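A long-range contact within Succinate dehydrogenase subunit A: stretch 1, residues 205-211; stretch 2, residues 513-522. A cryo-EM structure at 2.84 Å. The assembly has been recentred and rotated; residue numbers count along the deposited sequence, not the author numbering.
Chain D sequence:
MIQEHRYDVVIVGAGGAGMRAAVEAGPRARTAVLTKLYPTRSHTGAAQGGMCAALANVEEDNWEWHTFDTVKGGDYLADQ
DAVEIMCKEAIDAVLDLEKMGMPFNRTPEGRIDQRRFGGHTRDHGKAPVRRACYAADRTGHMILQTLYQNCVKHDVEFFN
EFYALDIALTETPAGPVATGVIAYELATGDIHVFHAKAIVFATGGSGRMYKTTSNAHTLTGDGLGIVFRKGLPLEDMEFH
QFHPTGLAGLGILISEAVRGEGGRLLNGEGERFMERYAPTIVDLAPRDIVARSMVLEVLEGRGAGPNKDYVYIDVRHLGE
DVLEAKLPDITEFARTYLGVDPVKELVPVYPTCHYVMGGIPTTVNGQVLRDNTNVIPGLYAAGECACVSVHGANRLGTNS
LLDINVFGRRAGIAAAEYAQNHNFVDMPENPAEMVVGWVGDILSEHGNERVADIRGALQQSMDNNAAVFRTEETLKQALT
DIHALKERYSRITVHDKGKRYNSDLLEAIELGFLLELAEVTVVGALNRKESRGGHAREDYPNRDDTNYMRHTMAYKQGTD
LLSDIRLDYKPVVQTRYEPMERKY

Stretch 1 205-211: GSGRMYK
Stretch 2, residues 513-522: FLLELAEVTV

Stretch 2 is a run of α-helix, already under way at Phe513 and continuing past Val522, with phi/psi near -60/-45 and backbone hydrogen bonds from N of each residue to O four residues earlier, 2.9 to 3.1 Å, from Leu517 N to Phe513 O through Val522 N to Ala518 O. Stretch 1 is an irregular loop laid against one face of that helix: Ser206 meets Leu517, Arg208 meets Leu514, Met209 spans Leu514 to Thr521, and Tyr210 meets Thr521. Ser206 is extended at -148/94; Arg208 and Met209 sit near -91/16 and -95/14, and Tyr210 opens to -123/137. No hydrogen bond crosses the contact; it is van der Waals packing, largely of apolar side-chain atoms, with 326 Å² buried over both sides.

Leu514 sets the register: its CA lies 6.0 Å from the CA of Met209. Its CB points sideways, but chi1 m and chi2 t bring the tip nearer, placing Leu514 CD1 3.6 Å from Arg208 O and Leu514 CD2 4.4 Å from Met209 CB. Arg208 (m, m, t) leads its own end away to partners elsewhere in the structure.

Leu515 and Glu516 make no contact; Leu515 points away. One turn on from Leu514, Leu517 (m, t) points toward the loop, its CD1 3.8 Å from Ser206 OG, with Ser206 at chi1 p.

Met209 is the main probe, burying 94 Å². With chi1 p, then t and t, it extends obliquely over the helix, from beside Leu514 to Thr521, its SD 4.3 Å from Leu517 CB. Met209 SD lies 3.7 Å from Ala518 CA and 4.1 Å from Ala518 CB, so the sulfur packs against backbone and methyl alike.

Glu519 points away and Val520 is out of reach. Thr521, chi1 m, points toward the loop: its OG1 donates to Leu517 O at 3.2 Å, satisfying the hydroxyl within the helix, while Met209 CE packs 3.5 Å from Thr521 OG1. Tyr210 (chi1 m, chi2 -77°) brings its OH 4.4 Å from Thr521 CG2.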

ATOM      1  N   GLY D 205      40.509  -9.273   3.108  1.00 14.98           N
ATOM      2  CA  GLY D 205      41.934  -9.508   3.110  1.00 14.98           C
ATOM      3  C   GLY D 205      42.313 -10.968   3.198  1.00 14.98           C
ATOM      4  O   GLY D 205      41.502 -11.873   3.014  1.00 14.98           O
ATOM      5  N   SER D 206      43.592 -11.192   3.485  1.00 16.11           N
ATOM      6  CA  SER D 206      44.175 -12.532   3.463  1.00 16.11           C
ATOM      7  C   SER D 206      45.271 -12.581   4.521  1.00 16.11           C
ATOM      8  O   SER D 206      46.423 -12.254   4.242  1.00 16.11           O
ATOM      9  CB  SER D 206      44.745 -12.847   2.096  1.00 16.11           C
ATOM     10  OG  SER D 206      46.016 -12.243   1.956  1.00 16.11           O
ATOM     11  N   GLY D 207      44.915 -13.031   5.711  1.00 11.27           N
ATOM     12  CA  GLY D 207      45.888 -13.080   6.777  1.00 11.27           C
ATOM     13  C   GLY D 207      46.076 -14.480   7.295  1.00 11.27           C
ATOM     14  O   GLY D 207      46.771 -14.694   8.286  1.00 11.27           O
ATOM     15  N   ARG D 208      45.456 -15.445   6.625  1.00  9.35           N
ATOM     16  CA  ARG D 208      45.442 -16.826   7.073  1.00  9.35           C
ATOM     17  C   ARG D 208      46.590 -17.638   6.516  1.00  9.35           C
ATOM     18  O   ARG D 208      46.535 -18.866   6.557  1.00  9.35           O
ATOM     19  CB  ARG D 208      44.121 -17.483   6.706  1.00  9.35           C
ATOM     20  CG  ARG D 208      43.078 -17.333   7.762  1.00  9.35           C
ATOM     21  CD  ARG D 208      43.416 -18.179   8.953  1.00  9.35           C
ATOM     22  NE  ARG D 208      42.788 -17.681  10.165  1.00  9.35           N
ATOM     23  CZ  ARG D 208      43.025 -18.170  11.372  1.00  9.35           C
ATOM     24  NH1 ARG D 208      42.416 -17.660  12.428  1.00  9.35           N
ATOM     25  NH2 ARG D 208      43.875 -19.170  11.517  1.00  9.35           N
ATOM     26  N   MET D 209      47.615 -16.995   5.982  1.00 11.53           N
ATOM     27  CA  MET D 209      48.860 -17.676   5.683  1.00 11.53           C
ATOM     28  C   MET D 209      49.856 -17.536   6.811  1.00 11.53           C
ATOM     29  O   MET D 209      51.041 -17.806   6.617  1.00 11.53           O
ATOM     30  CB  MET D 209      49.455 -17.146   4.390  1.00 11.53           C
ATOM     31  CG  MET D 209      49.558 -15.659   4.343  1.00 11.53           C
ATOM     32  SD  MET D 209      50.074 -15.108   2.726  1.00 11.53           S
ATOM     33  CE  MET D 209      50.004 -13.346   2.951  1.00 11.53           C
ATOM     34  N   TYR D 210      49.398 -17.108   7.977  1.00 14.78           N
ATOM     35  CA  TYR D 210      50.210 -16.970   9.168  1.00 14.78           C
ATOM     36  C   TYR D 210      49.584 -17.798  10.271  1.00 14.78           C
ATOM     37  O   TYR D 210      48.364 -17.800  10.434  1.00 14.78           O
ATOM     38  CB  TYR D 210      50.299 -15.518   9.600  1.00 14.78           C
ATOM     39  CG  TYR D 210      51.204 -14.685   8.746  1.00 14.78           C
ATOM     40  CD1 TYR D 210      52.565 -14.768   8.880  1.00 14.78           C
ATOM     41  CD2 TYR D 210      50.696 -13.817   7.811  1.00 14.78           C
ATOM     42  CE1 TYR D 210      53.384 -14.024   8.115  1.00 14.78           C
ATOM     43  CE2 TYR D 210      51.516 -13.075   7.035  1.00 14.78           C
ATOM     44  CZ  TYR D 210      52.860 -13.180   7.193  1.00 14.78           C
ATOM     45  OH  TYR D 210      53.703 -12.433   6.425  1.00 14.78           O
ATOM     46  N   LYS D 211      50.415 -18.512  11.024  1.00 18.95           N
ATOM     47  CA  LYS D 211      49.884 -19.346  12.092  1.00 18.95           C
ATOM     48  C   LYS D 211      49.162 -18.503  13.122  1.00 18.95           C
ATOM     49  O   LYS D 211      47.993 -18.748  13.435  1.00 18.95           O
ATOM     50  CB  LYS D 211      51.003 -20.141  12.748  1.00 18.95           C
ATOM     51  CG  LYS D 211      50.505 -21.293  13.586  1.00 18.95           C
ATOM     52  CD  LYS D 211      51.653 -22.066  14.177  1.00 18.95           C
ATOM     53  CE  LYS D 211      52.694 -21.120  14.727  1.00 18.95           C
ATOM     54  NZ  LYS D 211      53.939 -21.829  15.109  1.00 18.95           N
ATOM     55  N   PHE D 513      44.999 -20.761  -3.185  1.00 16.70           N
ATOM     56  CA  PHE D 513      45.150 -19.313  -3.080  1.00 16.70           C
ATOM     57  C   PHE D 513      46.160 -18.933  -2.010  1.00 16.70           C
ATOM     58  O   PHE D 513      46.955 -18.004  -2.199  1.00 16.70           O
ATOM     59  CB  PHE D 513      43.807 -18.671  -2.759  1.00 16.70           C
ATOM     60  CG  PHE D 513      42.789 -18.826  -3.835  1.00 16.70           C
ATOM     61  CD1 PHE D 513      43.066 -18.452  -5.127  1.00 16.70           C
ATOM     62  CD2 PHE D 513      41.542 -19.335  -3.552  1.00 16.70           C
ATOM     63  CE1 PHE D 513      42.122 -18.587  -6.112  1.00 16.70           C
ATOM     64  CE2 PHE D 513      40.600 -19.471  -4.536  1.00 16.70           C
ATOM     65  CZ  PHE D 513      40.891 -19.098  -5.816  1.00 16.70           C
ATOM     66  N   LEU D 514      46.115 -19.607  -0.861  1.00 11.77           N
ATOM     67  CA  LEU D 514      47.069 -19.298   0.199  1.00 11.77           C
ATOM     68  C   LEU D 514      48.497 -19.471  -0.284  1.00 11.77           C
ATOM     69  O   LEU D 514      49.364 -18.651   0.026  1.00 11.77           O
ATOM     70  CB  LEU D 514      46.818 -20.178   1.417  1.00 11.77           C
ATOM     71  CG  LEU D 514      45.614 -19.849   2.286  1.00 11.77           C
ATOM     72  CD1 LEU D 514      45.666 -20.636   3.563  1.00 11.77           C
ATOM     73  CD2 LEU D 514      45.602 -18.384   2.572  1.00 11.77           C
ATOM     74  N   LEU D 515      48.764 -20.524  -1.054  1.00 13.77           N
ATOM     75  CA  LEU D 515      50.128 -20.745  -1.526  1.00 13.77           C
ATOM     76  C   LEU D 515      50.564 -19.667  -2.510  1.00 13.77           C
ATOM     77  O   LEU D 515      51.694 -19.156  -2.427  1.00 13.77           O
ATOM     78  CB  LEU D 515      50.249 -22.124  -2.160  1.00 13.77           C
ATOM     79  CG  LEU D 515      50.258 -23.314  -1.211  1.00 13.77           C
ATOM     80  CD1 LEU D 515      49.950 -24.548  -1.988  1.00 13.77           C
ATOM     81  CD2 LEU D 515      51.591 -23.445  -0.535  1.00 13.77           C
ATOM     82  N   GLU D 516      49.679 -19.294  -3.442  1.00 20.22           N
ATOM     83  CA  GLU D 516      50.028 -18.223  -4.379  1.00 20.22           C
ATOM     84  C   GLU D 516      50.357 -16.927  -3.653  1.00 20.22           C
ATOM     85  O   GLU D 516      51.398 -16.302  -3.905  1.00 20.22           O
ATOM     86  CB  GLU D 516      48.902 -17.973  -5.367  1.00 20.22           C
ATOM     87  CG  GLU D 516      48.747 -19.023  -6.408  1.00 20.22           C
ATOM     88  CD  GLU D 516      47.723 -18.628  -7.430  1.00 20.22           C
ATOM     89  OE1 GLU D 516      47.083 -17.573  -7.237  1.00 20.22           O
ATOM     90  OE2 GLU D 516      47.557 -19.363  -8.423  1.00 20.22           O
ATOM     91  N   LEU D 517      49.467 -16.496  -2.762  1.00 15.12           N
ATOM     92  CA  LEU D 517      49.679 -15.235  -2.065  1.00 15.12           C
ATOM     93  C   LEU D 517      50.906 -15.285  -1.174  1.00 15.12           C
ATOM     94  O   LEU D 517      51.597 -14.274  -1.015  1.00 15.12           O
ATOM     95  CB  LEU D 517      48.447 -14.875  -1.251  1.00 15.12           C
ATOM     96  CG  LEU D 517      47.189 -14.753  -2.093  1.00 15.12           C
ATOM     97  CD1 LEU D 517      46.024 -14.354  -1.236  1.00 15.12           C
ATOM     98  CD2 LEU D 517      47.412 -13.751  -3.189  1.00 15.12           C
ATOM     99  N   ALA D 518      51.206 -16.442  -0.593  1.00 14.49           N
ATOM    100  CA  ALA D 518      52.411 -16.548   0.209  1.00 14.49           C
ATOM    101  C   ALA D 518      53.650 -16.306  -0.633  1.00 14.49           C
ATOM    102  O   ALA D 518      54.565 -15.588  -0.211  1.00 14.49           O
ATOM    103  CB  ALA D 518      52.469 -17.915   0.873  1.00 14.49           C
ATOM    104  N   GLU D 519      53.705 -16.887  -1.830  1.00 20.99           N
ATOM    105  CA  GLU D 519      54.892 -16.656  -2.647  1.00 20.99           C
ATOM    106  C   GLU D 519      54.982 -15.209  -3.104  1.00 20.99           C
ATOM    107  O   GLU D 519      56.081 -14.652  -3.176  1.00 20.99           O
ATOM    108  CB  GLU D 519      54.925 -17.583  -3.851  1.00 20.99           C
ATOM    109  CG  GLU D 519      56.339 -17.833  -4.327  1.00 20.99           C
ATOM    110  CD  GLU D 519      56.402 -18.507  -5.681  1.00 20.99           C
ATOM    111  OE1 GLU D 519      57.276 -18.136  -6.492  1.00 20.99           O
ATOM    112  OE2 GLU D 519      55.580 -19.409  -5.939  1.00 20.99           O
ATOM    113  N   VAL D 520      53.846 -14.584  -3.422  1.00 16.42           N
ATOM    114  CA  VAL D 520      53.864 -13.165  -3.789  1.00 16.42           C
ATOM    115  C   VAL D 520      54.451 -12.330  -2.663  1.00 16.42           C
ATOM    116  O   VAL D 520      55.324 -11.480  -2.881  1.00 16.42           O
ATOM    117  CB  VAL D 520      52.455 -12.674  -4.145  1.00 16.42           C
ATOM    118  CG1 VAL D 520      52.501 -11.229  -4.509  1.00 16.42           C
ATOM    119  CG2 VAL D 520      51.913 -13.467  -5.265  1.00 16.42           C
ATOM    120  N   THR D 521      53.963 -12.548  -1.441  1.00 15.93           N
ATOM    121  CA  THR D 521      54.462 -11.801  -0.295  1.00 15.93           C
ATOM    122  C   THR D 521      55.955 -12.002  -0.118  1.00 15.93           C
ATOM    123  O   THR D 521      56.697 -11.042   0.113  1.00 15.93           O
ATOM    124  CB  THR D 521      53.723 -12.222   0.968  1.00 15.93           C
ATOM    125  OG1 THR D 521      52.349 -11.849   0.861  1.00 15.93           O
ATOM    126  CG2 THR D 521      54.322 -11.552   2.169  1.00 15.93           C
ATOM    127  N   VAL D 522      56.424 -13.242  -0.232  1.00 18.01           N
ATOM    128  CA  VAL D 522      57.831 -13.502   0.048  1.00 18.01           C
ATOM    129  C   VAL D 522      58.726 -12.877  -1.013  1.00 18.01           C
ATOM    130  O   VAL D 522      59.772 -12.308  -0.691  1.00 18.01           O
ATOM    131  CB  VAL D 522      58.086 -15.008   0.188  1.00 18.01           C
ATOM    132  CG1 VAL D 522      59.561 -15.271   0.257  1.00 18.01           C
ATOM    133  CG2 VAL D 522      57.413 -15.529   1.429  1.00 18.01           C
TER